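Local coordinates for protein ribokinase (Staphylococcus aureus, PDB 3RY7) that phosphorylates D-ribose at O-5 with ATP and magnesium, yielding the ribose 5-phosphate that feeds nucleotide, histidine and tryptophan synthesis or the pentose phosphate pathway, at residues I131-A139 / A151-G159; I221-Y229 / H238-A246. One frame throughout, in Å; residues are numbered along the deposited sequence.

How the contacts relate
Both contacts reach the same large sheet of the ribokinase fold, but their centres lie about 28 Å apart and they do not touch. Contact 1 is mostly buried and belongs to the parallel middle of the sheet, where strand 136-140 and the end of helix 128-132 receive helix 145-157; its chemistry is almost wholly aliphatic and aromatic. Contact 2 lies at the antiparallel margin, in the hairpin of strands 228-231 and 236-239 and the loops beyond, and is only partly buried. There backbone hydrogen bonds, a lysine and a bridging water join the side-chain packing, as suits a segment that probably contributes six residues to the ATP site.

Contact 1: residues I131-A139 / A151-G159; sequences IINADFVVA and AFEIAKAHG
Ile132 lays its CD1 methyl on one face of the His158 imidazole, 4.0 Å from the ring centroid and 24° off the normal, a CH-pi contact at the outer margin of an interface otherwise aliphatic apart from one phenylalanine ring. A flat imidazole suits this exposed place just past the helix end, offering a face to the methyl while tolerating solvent. The segments belong to the beta-alpha-beta unit formed by strand 136-140, helix 145-157 and strand 161-165, part of the Rossmann-like core of the ribokinase fold. As that crossover requires, the axes of strand 136-139 and helix 151-157 run nearly antiparallel, at 161°, and approach to 9.5 Å.

Ile131, at the end of helix 128-132, packs against helix 145-157 with two branches. Its CG2, anti to the backbone N (chi1 -65° for CG1), meets Ile154 CG2 at 3.6 Å, while its CD1 reaches the small Ala151; the two isoleucines cross at about a right angle. A branched chain suits this place because its two arms can address different turns of the helix. Ile154 CG2 also touches Ile132 CG1.

Ala155, with only a methyl, lets the backbones come close: Ala155 CA is 6.1 Å from Ile131 CA. Helix 121-125 adds Val124 against Ile131 and Ala151, and strand 161-165 adds Thr162 against Phe152 and Ala155.

Where the helix ends, Gly159 takes a positive phi as the C-prime residue of a Schellman motif, its N bonding to Lys156 O, and so turns the chain toward the next strand. Nearer the sheet, the Phe152 ring approaches the strand obliquely, CZ lying 3.9 Å from Ala139 CB, a neighbour small enough to admit it. Val137 splits its methyls between two residues: CG2 faces Phe152 CE2, and CG1 packs 3.5 Å from Ala155 CB.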
ATOM      1  N   ILE A 131      -9.859  -0.722 -33.207  1.00 35.29           N
ATOM      2  CA  ILE A 131      -8.891  -1.722 -33.629  1.00 35.66           C
ATOM      3  C   ILE A 131      -8.101  -1.287 -34.872  1.00 42.58           C
ATOM      4  O   ILE A 131      -6.871  -1.314 -34.879  1.00 32.57           O
ATOM      5  CB  ILE A 131      -9.572  -3.061 -33.868  1.00 29.01           C
ATOM      6  CG1 ILE A 131     -10.130  -3.592 -32.538  1.00 29.09           C
ATOM      7  CG2 ILE A 131      -8.603  -4.040 -34.510  1.00 30.69           C
ATOM      8  CD1 ILE A 131     -11.152  -4.699 -32.673  1.00 19.86           C
ATOM      9  N   ILE A 132      -8.807  -0.857 -35.910  1.00 36.22           N
ATOM     10  CA  ILE A 132      -8.153  -0.512 -37.161  1.00 40.08           C
ATOM     11  C   ILE A 132      -7.040   0.518 -36.992  1.00 41.07           C
ATOM     12  O   ILE A 132      -5.997   0.438 -37.645  1.00 43.08           O
ATOM     13  CB  ILE A 132      -9.175  -0.050 -38.204  1.00 36.86           C
ATOM     14  CG1 ILE A 132     -10.040  -1.241 -38.616  1.00 32.34           C
ATOM     15  CG2 ILE A 132      -8.470   0.571 -39.409  1.00 43.79           C
ATOM     16  CD1 ILE A 132     -11.083  -0.907 -39.639  1.00 43.10           C
ATOM     17  N   ASN A 133      -7.238   1.467 -36.092  1.00 44.88           N
ATOM     18  CA  ASN A 133      -6.260   2.535 -35.931  1.00 51.35           C
ATOM     19  C   ASN A 133      -5.236   2.283 -34.832  1.00 43.92           C
ATOM     20  O   ASN A 133      -4.451   3.168 -34.488  1.00 45.40           O
ATOM     21  CB  ASN A 133      -6.960   3.888 -35.771  1.00 48.55           C
ATOM     22  CG  ASN A 133      -7.768   4.266 -37.011  1.00 58.97           C
ATOM     23  OD1 ASN A 133      -7.281   4.154 -38.142  1.00 59.58           O
ATOM     24  ND2 ASN A 133      -9.010   4.699 -36.806  1.00 66.06           N
ATOM     25  N   ALA A 134      -5.226   1.062 -34.311  1.00 38.00           N
ATOM     26  CA  ALA A 134      -4.298   0.691 -33.246  1.00 39.71           C
ATOM     27  C   ALA A 134      -2.948   0.187 -33.776  1.00 38.13           C
ATOM     28  O   ALA A 134      -2.858  -0.307 -34.900  1.00 32.21           O
ATOM     29  CB  ALA A 134      -4.925  -0.372 -32.346  1.00 32.03           C
ATOM     30  N   ASP A 135      -1.912   0.308 -32.948  1.00 32.54           N
ATOM     31  CA  ASP A 135      -0.643  -0.380 -33.177  1.00 35.33           C
ATOM     32  C   ASP A 135      -0.679  -1.823 -32.659  1.00 35.46           C
ATOM     33  O   ASP A 135      -0.119  -2.740 -33.278  1.00 31.80           O
ATOM     34  CB  ASP A 135       0.490   0.388 -32.502  1.00 30.83           C
ATOM     35  CG  ASP A 135       0.659   1.781 -33.082  1.00 41.45           C
ATOM     36  OD1 ASP A 135       0.710   1.882 -34.334  1.00 43.71           O
ATOM     37  OD2 ASP A 135       0.721   2.765 -32.297  1.00 36.64           O
ATOM     38  N   PHE A 136      -1.330  -2.016 -31.511  1.00 28.23           N
ATOM     39  CA  PHE A 136      -1.478  -3.343 -30.917  1.00 27.05           C
ATOM     40  C   PHE A 136      -2.882  -3.532 -30.388  1.00 31.35           C
ATOM     41  O   PHE A 136      -3.502  -2.594 -29.878  1.00 28.79           O
ATOM     42  CB  PHE A 136      -0.515  -3.548 -29.737  1.00 32.38           C
ATOM     43  CG  PHE A 136       0.945  -3.390 -30.092  1.00 32.70           C
ATOM     44  CD1 PHE A 136       1.728  -4.500 -30.380  1.00 26.58           C
ATOM     45  CD2 PHE A 136       1.537  -2.134 -30.112  1.00 31.98           C
ATOM     46  CE1 PHE A 136       3.068  -4.357 -30.694  1.00 31.55           C
ATOM     47  CE2 PHE A 136       2.878  -1.989 -30.428  1.00 35.54           C
ATOM     48  CZ  PHE A 136       3.643  -3.093 -30.722  1.00 30.80           C
ATOM     49  N   VAL A 137      -3.373  -4.757 -30.490  1.00 23.62           N
ATOM     50  CA  VAL A 137      -4.546  -5.151 -29.745  1.00 23.00           C
ATOM     51  C   VAL A 137      -4.161  -6.322 -28.839  1.00 21.30           C
ATOM     52  O   VAL A 137      -3.497  -7.263 -29.279  1.00 21.08           O
ATOM     53  CB  VAL A 137      -5.738  -5.498 -30.691  1.00 25.99           C
ATOM     54  CG1 VAL A 137      -5.260  -6.310 -31.860  1.00 27.39           C
ATOM     55  CG2 VAL A 137      -6.814  -6.245 -29.937  1.00 23.22           C
ATOM     56  N   VAL A 138      -4.553  -6.245 -27.567  1.00 21.70           N
ATOM     57  CA  VAL A 138      -4.185  -7.261 -26.578  1.00 19.22           C
ATOM     58  C   VAL A 138      -5.428  -7.912 -26.006  1.00 20.78           C
ATOM     59  O   VAL A 138      -6.333  -7.214 -25.565  1.00 19.54           O
ATOM     60  CB  VAL A 138      -3.396  -6.636 -25.397  1.00 24.15           C
ATOM     61  CG1 VAL A 138      -2.852  -7.724 -24.462  1.00 19.24           C
ATOM     62  CG2 VAL A 138      -2.276  -5.743 -25.908  1.00 25.69           C
ATOM     63  N   ALA A 139      -5.462  -9.238 -25.984  1.00 16.81           N
ATOM     64  CA  ALA A 139      -6.592  -9.954 -25.421  1.00 20.72           C
ATOM     65  C   ALA A 139      -6.126 -10.955 -24.372  1.00 21.18           C
ATOM     66  O   ALA A 139      -4.970 -11.351 -24.378  1.00 19.75           O
ATOM     67  CB  ALA A 139      -7.361 -10.682 -26.512  1.00 16.02           C
ATOM     68  N   ALA A 151     -11.776  -9.996 -33.297  1.00 24.04           N
ATOM     69  CA  ALA A 151     -10.960  -8.804 -33.107  1.00 24.12           C
ATOM     70  C   ALA A 151      -9.585  -8.967 -33.783  1.00 19.94           C
ATOM     71  O   ALA A 151      -9.042  -8.018 -34.348  1.00 17.69           O
ATOM     72  CB  ALA A 151     -10.798  -8.504 -31.624  1.00 25.07           C
ATOM     73  N   PHE A 152      -9.047 -10.184 -33.728  1.00 18.62           N
ATOM     74  CA  PHE A 152      -7.732 -10.465 -34.309  1.00 23.61           C
ATOM     75  C   PHE A 152      -7.813 -10.547 -35.845  1.00 22.70           C
ATOM     76  O   PHE A 152      -6.848 -10.233 -36.532  1.00 28.04           O
ATOM     77  CB  PHE A 152      -7.142 -11.758 -33.720  1.00 19.68           C
ATOM     78  CG  PHE A 152      -6.513 -11.585 -32.345  1.00 21.02           C
ATOM     79  CD1 PHE A 152      -5.791 -12.631 -31.757  1.00 21.02           C
ATOM     80  CD2 PHE A 152      -6.628 -10.377 -31.652  1.00 15.70           C
ATOM     81  CE1 PHE A 152      -5.201 -12.479 -30.479  1.00 21.43           C
ATOM     82  CE2 PHE A 152      -6.029 -10.208 -30.388  1.00 23.66           C
ATOM     83  CZ  PHE A 152      -5.317 -11.265 -29.798  1.00 19.71           C
ATOM     84  N   GLU A 153      -8.964 -10.958 -36.377  1.00 23.97           N
ATOM     85  CA  GLU A 153      -9.178 -10.946 -37.845  1.00 22.32           C
ATOM     86  C   GLU A 153      -9.152  -9.529 -38.388  1.00 24.34           C
ATOM     87  O   GLU A 153      -8.458  -9.226 -39.368  1.00 26.55           O
ATOM     88  CB  GLU A 153     -10.474 -11.645 -38.222  1.00 19.88           C
ATOM     89  CG  GLU A 153     -10.416 -13.154 -38.063  1.00 20.08           C
ATOM     90  CD  GLU A 153     -11.798 -13.787 -38.110  1.00 25.03           C
ATOM     91  OE1 GLU A 153     -12.771 -13.043 -37.827  1.00 25.73           O
ATOM     92  OE2 GLU A 153     -11.904 -15.013 -38.407  1.00 20.28           O
ATOM     93  N   ILE A 154      -9.859  -8.642 -37.700  1.00 25.10           N
ATOM     94  CA  ILE A 154      -9.848  -7.224 -38.034  1.00 19.11           C
ATOM     95  C   ILE A 154      -8.457  -6.626 -37.952  1.00 28.84           C
ATOM     96  O   ILE A 154      -8.026  -5.909 -38.868  1.00 27.30           O
ATOM     97  CB  ILE A 154     -10.788  -6.430 -37.107  1.00 25.34           C
ATOM     98  CG1 ILE A 154     -12.250  -6.857 -37.326  1.00 28.45           C
ATOM     99  CG2 ILE A 154     -10.619  -4.929 -37.312  1.00 21.87           C
ATOM    100  CD1 ILE A 154     -13.205  -6.229 -36.320  1.00 30.65           C
ATOM    101  N   ALA A 155      -7.772  -6.894 -36.840  1.00 23.01           N
ATOM    102  CA  ALA A 155      -6.427  -6.388 -36.626  1.00 25.56           C
ATOM    103  C   ALA A 155      -5.482  -6.848 -37.733  1.00 20.66           C
ATOM    104  O   ALA A 155      -4.848  -6.040 -38.393  1.00 19.89           O
ATOM    105  CB  ALA A 155      -5.906  -6.850 -35.269  1.00 23.06           C
ATOM    106  N   LYS A 156      -5.411  -8.160 -37.914  1.00 19.31           N
ATOM    107  CA  LYS A 156      -4.482  -8.782 -38.844  1.00 22.37           C
ATOM    108  C   LYS A 156      -4.730  -8.287 -40.274  1.00 31.79           C
ATOM    109  O   LYS A 156      -3.786  -8.026 -41.020  1.00 29.65           O
ATOM    110  CB  LYS A 156      -4.627 -10.303 -38.766  1.00 23.21           C
ATOM    111  CG  LYS A 156      -3.617 -11.106 -39.544  1.00 34.41           C
ATOM    112  CD  LYS A 156      -3.063 -12.249 -38.690  1.00 45.86           C
ATOM    113  CE  LYS A 156      -2.009 -13.076 -39.445  1.00 50.39           C
ATOM    114  NZ  LYS A 156      -2.583 -13.783 -40.637  1.00 46.85           N
ATOM    115  N   ALA A 157      -6.004  -8.125 -40.633  1.00 26.48           N
ATOM    116  CA  ALA A 157      -6.381  -7.700 -41.974  1.00 28.41           C
ATOM    117  C   ALA A 157      -5.904  -6.293 -42.260  1.00 27.35           C
ATOM    118  O   ALA A 157      -5.620  -5.962 -43.405  1.00 29.85           O
ATOM    119  CB  ALA A 157      -7.887  -7.788 -42.158  1.00 24.58           C
ATOM    120  N   HIS A 158      -5.812  -5.471 -41.224  1.00 24.61           N
ATOM    121  CA  HIS A 158      -5.344  -4.093 -41.385  1.00 27.47           C
ATOM    122  C   HIS A 158      -3.903  -3.823 -40.865  1.00 29.61           C
ATOM    123  O   HIS A 158      -3.547  -2.684 -40.570  1.00 31.50           O
ATOM    124  CB  HIS A 158      -6.334  -3.117 -40.738  1.00 26.61           C
ATOM    125  CG  HIS A 158      -7.694  -3.135 -41.367  1.00 34.00           C
ATOM    126  ND1 HIS A 158      -7.987  -2.441 -42.516  1.00 40.25           N
ATOM    127  CD2 HIS A 158      -8.835  -3.771 -41.001  1.00 27.57           C
ATOM    128  CE1 HIS A 158      -9.257  -2.647 -42.838  1.00 33.75           C
ATOM    129  NE2 HIS A 158      -9.789  -3.447 -41.933  1.00 30.73           N
ATOM    130  N   GLY A 159      -3.077  -4.859 -40.764  1.00 29.65           N
ATOM    131  CA  GLY A 159      -1.683  -4.678 -40.365  1.00 31.69           C
ATOM    132  C   GLY A 159      -1.445  -4.342 -38.890  1.00 33.88           C
ATOM    133  O   GLY A 159      -0.367  -3.886 -38.507  1.00 32.48           O
TER

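Contact 2: residues I221-Y229 / H238-A246; sequences ITLGKQGTY and HIEAYKVNA
Thr228 and Ile239 form an antiparallel hydrogen-bonded pair, Thr228 N to Ile239 O at 2.9 Å and Ile239 N to Thr228 O at 2.8 Å, with Tyr229 and His238 as the adjoining non-hydrogen-bonded pair. Before it, Leu223 and Gly224 both face Gly227 in a classic beta bulge. Lacking a side chain suits Gly227: its phi is positive and its CA makes a CA-H...O contact with Ile239 O at 3.5 Å, while Ala241 CB rests on the same CA. With CG anti to the backbone N (chi1 178°), the His238 ring reaches back over the turn, oblique to Leu223 CD1 and with CE1 3.0 Å from Gln226 O. Val244, a compact branched residue, sets Val244 CG1 3.6 Å from Gly224 C. Lys225 slides past it in the opposite direction and bends at chi3 and chi4, which brings NZ to Val244 O at 3.0 Å; Glu32 of the second subunit is a weak, long partner of the same amine. One water joins the segments, donating to Lys225 O and Glu240 OE1 and accepting from Ala241 N. Thr228 OG1 is bound by Asn279. Residues 222-227 probably bind ATP, so this bulged turn beside a hairpin is consistent with the nucleotide site of a PfkB-family kinase.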
ATOM      1  N   ILE A 221       7.721 -16.452 -22.731  1.00 26.65           N
ATOM      2  CA  ILE A 221       7.232 -17.283 -21.660  1.00 26.88           C
ATOM      3  C   ILE A 221       7.621 -16.615 -20.353  1.00 40.03           C
ATOM      4  O   ILE A 221       8.808 -16.466 -20.051  1.00 33.72           O
ATOM      5  CB  ILE A 221       7.803 -18.694 -21.722  1.00 28.06           C
ATOM      6  CG1 ILE A 221       7.591 -19.286 -23.124  1.00 33.97           C
ATOM      7  CG2 ILE A 221       7.175 -19.574 -20.642  1.00 29.84           C
ATOM      8  CD1 ILE A 221       8.142 -20.693 -23.291  1.00 30.44           C
ATOM      9  N   THR A 222       6.622 -16.180 -19.599  1.00 29.19           N
ATOM     10  CA  THR A 222       6.872 -15.586 -18.297  1.00 32.02           C
ATOM     11  C   THR A 222       7.209 -16.706 -17.311  1.00 31.59           C
ATOM     12  O   THR A 222       6.555 -17.760 -17.298  1.00 33.04           O
ATOM     13  CB  THR A 222       5.671 -14.754 -17.824  1.00 26.90           C
ATOM     14  OG1 THR A 222       4.471 -15.536 -17.915  1.00 32.04           O
ATOM     15  CG2 THR A 222       5.544 -13.499 -18.672  1.00 28.62           C
ATOM     16  N   LEU A 223       8.257 -16.494 -16.520  1.00 35.22           N
ATOM     17  CA  LEU A 223       8.806 -17.565 -15.689  1.00 42.00           C
ATOM     18  C   LEU A 223       8.720 -17.245 -14.192  1.00 51.62           C
ATOM     19  O   LEU A 223       9.299 -17.954 -13.358  1.00 50.42           O
ATOM     20  CB  LEU A 223      10.256 -17.848 -16.086  1.00 40.98           C
ATOM     21  CG  LEU A 223      10.491 -18.112 -17.579  1.00 36.52           C
ATOM     22  CD1 LEU A 223      11.967 -18.010 -17.925  1.00 39.89           C
ATOM     23  CD2 LEU A 223       9.931 -19.461 -17.983  1.00 33.14           C
ATOM     24  N   GLY A 224       7.991 -16.179 -13.861  1.00 49.40           N
ATOM     25  CA  GLY A 224       7.840 -15.759 -12.480  1.00 49.47           C
ATOM     26  C   GLY A 224       9.137 -15.205 -11.913  1.00 50.99           C
ATOM     27  O   GLY A 224       9.704 -14.249 -12.460  1.00 49.19           O
ATOM     28  N   LYS A 225       9.637 -15.809 -10.846  1.00 49.52           N
ATOM     29  CA  LYS A 225      10.873 -15.391 -10.210  1.00 58.33           C
ATOM     30  C   LYS A 225      12.042 -15.615 -11.126  1.00 55.78           C
ATOM     31  O   LYS A 225      13.006 -14.907 -11.081  1.00 45.98           O
ATOM     32  CB  LYS A 225      11.122 -16.196  -8.952  1.00 56.40           C
ATOM     33  CG  LYS A 225      10.184 -15.916  -7.838  0.80 59.31           C
ATOM     34  CD  LYS A 225      10.758 -16.377  -6.542  0.77 62.40           C
ATOM     35  CE  LYS A 225      11.198 -15.185  -5.719  0.64 60.60           C
ATOM     36  NZ  LYS A 225      10.205 -14.848  -4.688  1.00 59.12           N
ATOM     37  N   GLN A 226      11.906 -16.635 -11.956  1.00 53.96           N
ATOM     38  CA  GLN A 226      12.926 -17.001 -12.943  1.00 50.07           C
ATOM     39  C   GLN A 226      13.041 -16.015 -14.115  1.00 45.21           C
ATOM     40  O   GLN A 226      13.907 -16.171 -14.975  1.00 47.86           O
ATOM     41  CB  GLN A 226      12.684 -18.423 -13.465  1.00 52.88           C
ATOM     42  CG  GLN A 226      13.176 -19.532 -12.536  1.00 49.11           C
ATOM     43  CD  GLN A 226      12.685 -19.370 -11.101  0.53 59.13           C
ATOM     44  OE1 GLN A 226      11.502 -19.684 -10.833  0.82 58.93           O
ATOM     45  NE2 GLN A 226      13.484 -18.933 -10.236  0.69 55.66           N
ATOM     46  N   GLY A 227      12.174 -15.005 -14.138  1.00 44.24           N
ATOM     47  CA  GLY A 227      12.231 -13.960 -15.144  1.00 44.42           C
ATOM     48  C   GLY A 227      11.339 -14.212 -16.354  1.00 46.34           C
ATOM     49  O   GLY A 227      10.191 -14.652 -16.220  1.00 42.24           O
ATOM     50  N   THR A 228      11.879 -13.924 -17.536  1.00 39.75           N
ATOM     51  CA  THR A 228      11.143 -14.039 -18.794  1.00 38.76           C
ATOM     52  C   THR A 228      12.025 -14.586 -19.912  1.00 40.90           C
ATOM     53  O   THR A 228      13.141 -14.118 -20.105  1.00 32.29           O
ATOM     54  CB  THR A 228      10.638 -12.664 -19.286  1.00 41.30           C
ATOM     55  OG1 THR A 228      10.165 -11.884 -18.182  1.00 42.50           O
ATOM     56  CG2 THR A 228       9.513 -12.849 -20.305  1.00 39.00           C
ATOM     57  N   TYR A 229      11.505 -15.563 -20.653  1.00 40.10           N
ATOM     58  CA  TYR A 229      12.141 -16.053 -21.872  1.00 36.24           C
ATOM     59  C   TYR A 229      11.431 -15.516 -23.119  1.00 37.52           C
ATOM     60  O   TYR A 229      10.200 -15.405 -23.154  1.00 32.54           O
ATOM     61  CB  TYR A 229      12.134 -17.587 -21.884  1.00 41.84           C
ATOM     62  CG  TYR A 229      12.675 -18.233 -23.153  1.00 43.98           C
ATOM     63  CD1 TYR A 229      11.816 -18.856 -24.053  1.00 41.73           C
ATOM     64  CD2 TYR A 229      14.038 -18.229 -23.445  1.00 38.51           C
ATOM     65  CE1 TYR A 229      12.289 -19.456 -25.213  1.00 40.30           C
ATOM     66  CE2 TYR A 229      14.526 -18.828 -24.602  1.00 40.24           C
ATOM     67  CZ  TYR A 229      13.639 -19.440 -25.484  1.00 39.64           C
ATOM     68  OH  TYR A 229      14.085 -20.039 -26.638  1.00 44.22           O
ATOM     69  N   HIS A 238      16.981 -15.250 -22.525  1.00 42.70           N
ATOM     70  CA  HIS A 238      16.398 -15.422 -21.204  1.00 44.08           C
ATOM     71  C   HIS A 238      16.798 -14.185 -20.389  1.00 46.91           C
ATOM     72  O   HIS A 238      17.983 -13.888 -20.235  1.00 45.97           O
ATOM     73  CB  HIS A 238      16.931 -16.712 -20.581  1.00 42.03           C
ATOM     74  CG  HIS A 238      16.439 -16.978 -19.188  1.00 54.77           C
ATOM     75  ND1 HIS A 238      16.399 -16.007 -18.209  1.00 53.03           N
ATOM     76  CD2 HIS A 238      16.009 -18.122 -18.602  1.00 56.28           C
ATOM     77  CE1 HIS A 238      15.941 -16.536 -17.087  1.00 49.93           C
ATOM     78  NE2 HIS A 238      15.701 -17.818 -17.297  1.00 54.05           N
ATOM     79  N   ILE A 239      15.810 -13.434 -19.910  1.00 42.89           N
ATOM     80  CA  ILE A 239      16.049 -12.190 -19.183  0.58 42.31           C
ATOM     81  C   ILE A 239      15.608 -12.278 -17.721  1.00 45.95           C
ATOM     82  O   ILE A 239      14.498 -12.728 -17.441  1.00 47.12           O
ATOM     83  CB  ILE A 239      15.304 -11.017 -19.837  0.58 42.27           C
ATOM     84  CG1 ILE A 239      15.737 -10.857 -21.291  0.58 41.00           C
ATOM     85  CG2 ILE A 239      15.524  -9.728 -19.056  0.58 38.37           C
ATOM     86  CD1 ILE A 239      15.777  -9.425 -21.755  0.58 40.18           C
ATOM     87  N   GLU A 240      16.466 -11.835 -16.809  1.00 47.79           N
ATOM     88  CA  GLU A 240      16.192 -11.882 -15.383  1.00 44.20           C
ATOM     89  C   GLU A 240      15.147 -10.868 -14.937  1.00 47.47           C
ATOM     90  O   GLU A 240      15.058  -9.746 -15.466  1.00 40.69           O
ATOM     91  CB  GLU A 240      17.487 -11.678 -14.588  1.00 53.15           C
ATOM     92  CG  GLU A 240      18.481 -12.820 -14.735  1.00 47.96           C
ATOM     93  CD  GLU A 240      17.900 -14.143 -14.275  1.00 55.16           C
ATOM     94  OE1 GLU A 240      17.271 -14.168 -13.196  1.00 55.94           O
ATOM     95  OE2 GLU A 240      18.061 -15.157 -14.993  1.00 60.80           O
ATOM     96  N   ALA A 241      14.371 -11.282 -13.942  1.00 44.79           N
ATOM     97  CA  ALA A 241      13.339 -10.444 -13.342  1.00 52.20           C
ATOM     98  C   ALA A 241      13.892  -9.551 -12.227  1.00 55.13           C
ATOM     99  O   ALA A 241      15.060  -9.654 -11.847  1.00 54.70           O
ATOM    100  CB  ALA A 241      12.205 -11.324 -12.802  1.00 49.57           C
ATOM    101  N   TYR A 242      13.043  -8.673 -11.710  1.00 54.46           N
ATOM    102  CA  TYR A 242      13.383  -7.879 -10.539  1.00 54.23           C
ATOM    103  C   TYR A 242      12.740  -8.504  -9.299  1.00 58.03           C
ATOM    104  O   TYR A 242      12.899  -9.706  -9.030  1.00 60.87           O
ATOM    105  CB  TYR A 242      12.894  -6.446 -10.716  1.00 50.75           C
ATOM    106  CG  TYR A 242      13.522  -5.711 -11.880  1.00 49.25           C
ATOM    107  CD1 TYR A 242      14.082  -4.456 -11.703  1.00 54.63           C
ATOM    108  CD2 TYR A 242      13.564  -6.272 -13.154  1.00 51.12           C
ATOM    109  CE1 TYR A 242      14.660  -3.772 -12.754  1.00 60.71           C
ATOM    110  CE2 TYR A 242      14.146  -5.591 -14.221  1.00 46.86           C
ATOM    111  CZ  TYR A 242      14.691  -4.340 -14.010  1.00 57.48           C
ATOM    112  OH  TYR A 242      15.280  -3.639 -15.035  1.00 54.90           O
ATOM    113  N   LYS A 243      11.973  -7.711  -8.580  1.00 65.30           N
ATOM    114  CA  LYS A 243      11.254  -8.261  -7.455  1.00 59.91           C
ATOM    115  C   LYS A 243       9.981  -8.892  -7.931  1.00 55.26           C
ATOM    116  O   LYS A 243       9.168  -8.284  -8.588  1.00 48.34           O
ATOM    117  CB  LYS A 243      10.966  -7.243  -6.373  1.00 56.03           C
ATOM    118  CG  LYS A 243      10.762  -7.921  -5.012  0.95 59.32           C
ATOM    119  CD  LYS A 243      10.477  -6.975  -3.859  0.46 57.96           C
ATOM    120  CE  LYS A 243       9.710  -7.703  -2.744  0.95 63.77           C
ATOM    121  NZ  LYS A 243       9.507  -6.891  -1.516  1.00 68.51           N
ATOM    122  N   VAL A 244       9.834 -10.145  -7.587  1.00 46.95           N
ATOM    123  CA  VAL A 244       8.659 -10.902  -8.001  1.00 53.51           C
ATOM    124  C   VAL A 244       8.216 -11.913  -6.946  1.00 55.67           C
ATOM    125  O   VAL A 244       9.015 -12.735  -6.492  1.00 61.02           O
ATOM    126  CB  VAL A 244       8.915 -11.634  -9.341  1.00 52.48           C
ATOM    127  CG1 VAL A 244       7.994 -12.835  -9.485  1.00 52.64           C
ATOM    128  CG2 VAL A 244       8.753 -10.674 -10.508  1.00 47.41           C
ATOM    129  N   ASN A 245       6.945 -11.851  -6.554  1.00 51.86           N
ATOM    130  CA  ASN A 245       6.399 -12.854  -5.646  1.00 55.17           C
ATOM    131  C   ASN A 245       6.187 -14.174  -6.380  1.00 60.79           C
ATOM    132  O   ASN A 245       5.975 -14.193  -7.595  1.00 55.83           O
ATOM    133  CB  ASN A 245       5.086 -12.381  -5.014  1.00 57.36           C
ATOM    134  CG  ASN A 245       5.286 -11.254  -4.014  0.42 60.27           C
ATOM    135  OD1 ASN A 245       6.346 -11.133  -3.395  0.94 65.80           O
ATOM    136  ND2 ASN A 245       4.257 -10.427  -3.847  1.00 59.19           N
ATOM    137  N   ALA A 246       6.248 -15.275  -5.636  1.00 61.05           N
ATOM    138  CA  ALA A 246       6.092 -16.607  -6.218  1.00 62.80           C
ATOM    139  C   ALA A 246       4.703 -16.787  -6.805  1.00 64.58           C
ATOM    140  O   ALA A 246       4.545 -17.304  -7.914  1.00 65.96           O
ATOM    141  CB  ALA A 246       6.370 -17.680  -5.178  1.00 59.47           C
TER
HETATM  142  O   HOH W   1      14.618 -13.717 -12.810  1.00 47.20           O